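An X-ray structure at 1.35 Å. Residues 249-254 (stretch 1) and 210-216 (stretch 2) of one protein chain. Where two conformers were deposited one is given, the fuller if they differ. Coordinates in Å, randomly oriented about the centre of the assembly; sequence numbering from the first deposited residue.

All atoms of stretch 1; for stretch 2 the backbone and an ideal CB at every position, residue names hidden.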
# COMPACT_ATOMS: atom_id res chain seq x y z
N PRO A 249 -11.97 -3.39 5.92
CA PRO A 249 -12.92 -3.31 4.83
C PRO A 249 -12.72 -1.98 4.07
O PRO A 249 -12.68 -0.90 4.67
CB PRO A 249 -14.28 -3.33 5.56
CG PRO A 249 -14.01 -4.07 6.84
CD PRO A 249 -12.62 -3.63 7.21
N ALA A 250 -12.60 -2.07 2.75
CA ALA A 250 -12.38 -0.89 1.92
C ALA A 250 -12.59 -1.24 0.47
O ALA A 250 -12.40 -2.40 0.09
CB ALA A 250 -10.99 -0.33 2.12
N PRO A 251 -12.98 -0.26 -0.37
CA PRO A 251 -13.21 -0.58 -1.76
C PRO A 251 -11.96 -1.12 -2.43
O PRO A 251 -10.87 -0.59 -2.22
CB PRO A 251 -13.63 0.77 -2.36
CG PRO A 251 -14.24 1.51 -1.22
CD PRO A 251 -13.37 1.12 -0.05
N ARG A 252 -12.15 -2.12 -3.27
CA ARG A 252 -11.06 -2.76 -3.99
C ARG A 252 -10.20 -1.79 -4.78
O ARG A 252 -8.99 -1.98 -4.91
CB ARG A 252 -11.62 -3.87 -4.88
CG ARG A 252 -10.56 -4.78 -5.45
CD ARG A 252 -11.13 -6.01 -6.10
NE ARG A 252 -11.72 -5.70 -7.41
CZ ARG A 252 -11.81 -6.55 -8.43
NH1 ARG A 252 -11.35 -7.80 -8.31
NH2 ARG A 252 -12.34 -6.16 -9.58
N ALA A 253 -10.80 -0.73 -5.30
CA ALA A 253 -10.08 0.28 -6.04
C ALA A 253 -8.90 0.88 -5.28
O ALA A 253 -7.94 1.36 -5.90
CB ALA A 253 -11.05 1.40 -6.46
N LEU A 254 -8.97 0.91 -3.95
CA LEU A 254 -7.85 1.46 -3.19
C LEU A 254 -6.57 0.63 -3.35
O LEU A 254 -5.54 1.19 -3.69
CB LEU A 254 -8.19 1.59 -1.72
CG LEU A 254 -9.22 2.67 -1.36
CD1 LEU A 254 -9.43 2.71 0.14
CD2 LEU A 254 -8.81 4.04 -1.88
N UNK A 210 -21.33 5.56 -6.62
CA UNK A 210 -22.12 4.34 -6.56
C UNK A 210 -21.24 3.11 -6.36
O UNK A 210 -21.58 2.21 -5.59
CB UNK A 210 -22.95 4.19 -7.84
N UNK A 211 -20.10 3.08 -7.05
CA UNK A 211 -19.13 2.00 -6.85
C UNK A 211 -18.61 1.93 -5.40
O UNK A 211 -18.60 0.86 -4.78
CB UNK A 211 -17.95 2.18 -7.81
N UNK A 212 -18.21 3.08 -4.87
CA UNK A 212 -17.61 3.13 -3.55
C UNK A 212 -18.64 2.70 -2.51
O UNK A 212 -18.34 1.94 -1.61
CB UNK A 212 -17.08 4.53 -3.25
N UNK A 213 -19.87 3.18 -2.66
CA UNK A 213 -20.91 2.81 -1.72
C UNK A 213 -21.29 1.34 -1.79
O UNK A 213 -21.54 0.70 -0.75
CB UNK A 213 -22.15 3.67 -1.96
N UNK A 214 -21.37 0.80 -3.00
CA UNK A 214 -21.66 -0.63 -3.17
C UNK A 214 -20.56 -1.49 -2.53
O UNK A 214 -20.87 -2.48 -1.87
CB UNK A 214 -21.80 -0.97 -4.65
N UNK A 215 -19.31 -1.11 -2.71
CA UNK A 215 -18.18 -1.82 -2.07
C UNK A 215 -18.28 -1.78 -0.56
O UNK A 215 -18.06 -2.80 0.10
CB UNK A 215 -16.85 -1.21 -2.51
N UNK A 216 -18.62 -0.61 -0.01
CA UNK A 216 -18.83 -0.46 1.44
C UNK A 216 -19.88 -1.44 1.95
O UNK A 216 -19.70 -2.05 3.01
CB UNK A 216 -19.25 0.97 1.77

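Stretch 2 is one run of helix, all its backbone angles helical, and it meets stretch 1 where the chain of stretch 1 passes through Pro251 and turns into a helix. At such a turn the leading backbone NH groups lack partners from earlier in their own helix. Here Leu254 N is already bonded to Pro251 O, at 3.0 Å, whereas the NH groups of Arg252 and Ala253 find no acceptor within stretch 1. An opposing surface can therefore offer acceptors to these two, and something apolar to the ring of Pro251.

Position 210 lies far from all of this. Its ideal CB has nothing of stretch 1 within reach, so almost any helix-tolerant residue would do; the residue is Ala210, which makes no contact with stretch 1.

At position 211 the CA-to-CB bond points sideways, and again nothing lies within 5.5 Å of the ideal CB. A short side chain would stop before reaching stretch 1. A long one could cross the gap, and it would be best apolar along its length, to pass Pro251 and Ala253, with a polar tip for the free NH groups. Gln or Glu would bring an acceptor but little apolar bulk, Met or Phe the bulk without the acceptor; an aromatic with a polar end would bring both. The residue is Tyr211, with chi1 in t. Its OH accepts a hydrogen bond from Ala253 N at 3.0 Å, while the ring carbon CE2 packs 3.6 Å from Ala253 CB and 4.1 Å from Pro251 CB. The OH is also 3.4 Å from Arg252 N, but the angle is too poor for a bond, which leaves that NH to another partner.

Position 212 also points sideways, its ideal CB 4.6 Å from Pro251 CG. A proline ring asks for no polarity, so Leu, Ile, Met or Val would suit. Leu212 is found, chi1 m and chi2 t, and its end comes nearer than its start: CD2 lies 3.8 Å from Pro251 CG.

Position 213 points away from stretch 1, leaving the choice free, with a polar residue natural; Glu213 extends without touching it. Position 214 is out of reach as well, so stretch 1 sets no limit and small or polar residues would serve equally; the residue is Ala214.

Position 215 faces stretch 1 most directly. Its CA is 5.1 Å from that of Pro251, and its ideal CB is 3.8 Å from Pro251 CA and 4.8 Å from Arg252 N. So close an approach favours a side chain that can fold back, and the unpaired NH favours an acceptor: Asp, Asn, Gln or Glu are candidates. Glu215 takes it, bending with chi1 and chi2 both m. Glu215 OE1 accepts a hydrogen bond from Arg252 N at 2.9 Å, with a good angle of 163°, and Glu215 CB packs 3.8 Å from Pro251 CB.

Position 216 points sideways with no part of stretch 1 near its ideal CB, so a long polar residue is readily accommodated. Arg216 is extended, and its end leads away.

Stretch 2 210-216: AYLEAER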
# COMPACT_ATOMS: atom_id res chain seq x y z
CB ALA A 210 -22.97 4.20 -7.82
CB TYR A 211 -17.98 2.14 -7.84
CG TYR A 211 -16.80 1.30 -7.43
CD1 TYR A 211 -16.78 -0.07 -7.70
CD2 TYR A 211 -15.74 1.85 -6.74
CE1 TYR A 211 -15.70 -0.85 -7.28
CE2 TYR A 211 -14.68 1.07 -6.31
CZ TYR A 211 -14.69 -0.27 -6.57
OH TYR A 211 -13.61 -1.02 -6.18
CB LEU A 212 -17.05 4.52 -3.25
CG LEU A 212 -15.88 4.96 -4.16
CD1 LEU A 212 -15.58 6.44 -3.98
CD2 LEU A 212 -14.62 4.15 -3.87
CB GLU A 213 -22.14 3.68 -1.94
CG GLU A 213 -21.91 5.15 -1.64
CD GLU A 213 -23.10 6.03 -2.01
OE1 GLU A 213 -23.95 5.62 -2.84
OE2 GLU A 213 -23.18 7.15 -1.46
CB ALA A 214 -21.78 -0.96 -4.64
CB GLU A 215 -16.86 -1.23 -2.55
CG GLU A 215 -16.41 -1.73 -3.91
CD GLU A 215 -15.84 -3.14 -3.86
OE1 GLU A 215 -14.79 -3.36 -3.24
OE2 GLU A 215 -16.46 -4.04 -4.45
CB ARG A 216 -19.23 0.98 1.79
CG ARG A 216 -19.26 1.26 3.29
CD ARG A 216 -19.03 2.73 3.61
NE ARG A 216 -19.50 3.08 4.95
CZ ARG A 216 -19.24 4.22 5.58
NH1 ARG A 216 -18.49 5.15 5.00
NH2 ARG A 216 -19.72 4.44 6.80
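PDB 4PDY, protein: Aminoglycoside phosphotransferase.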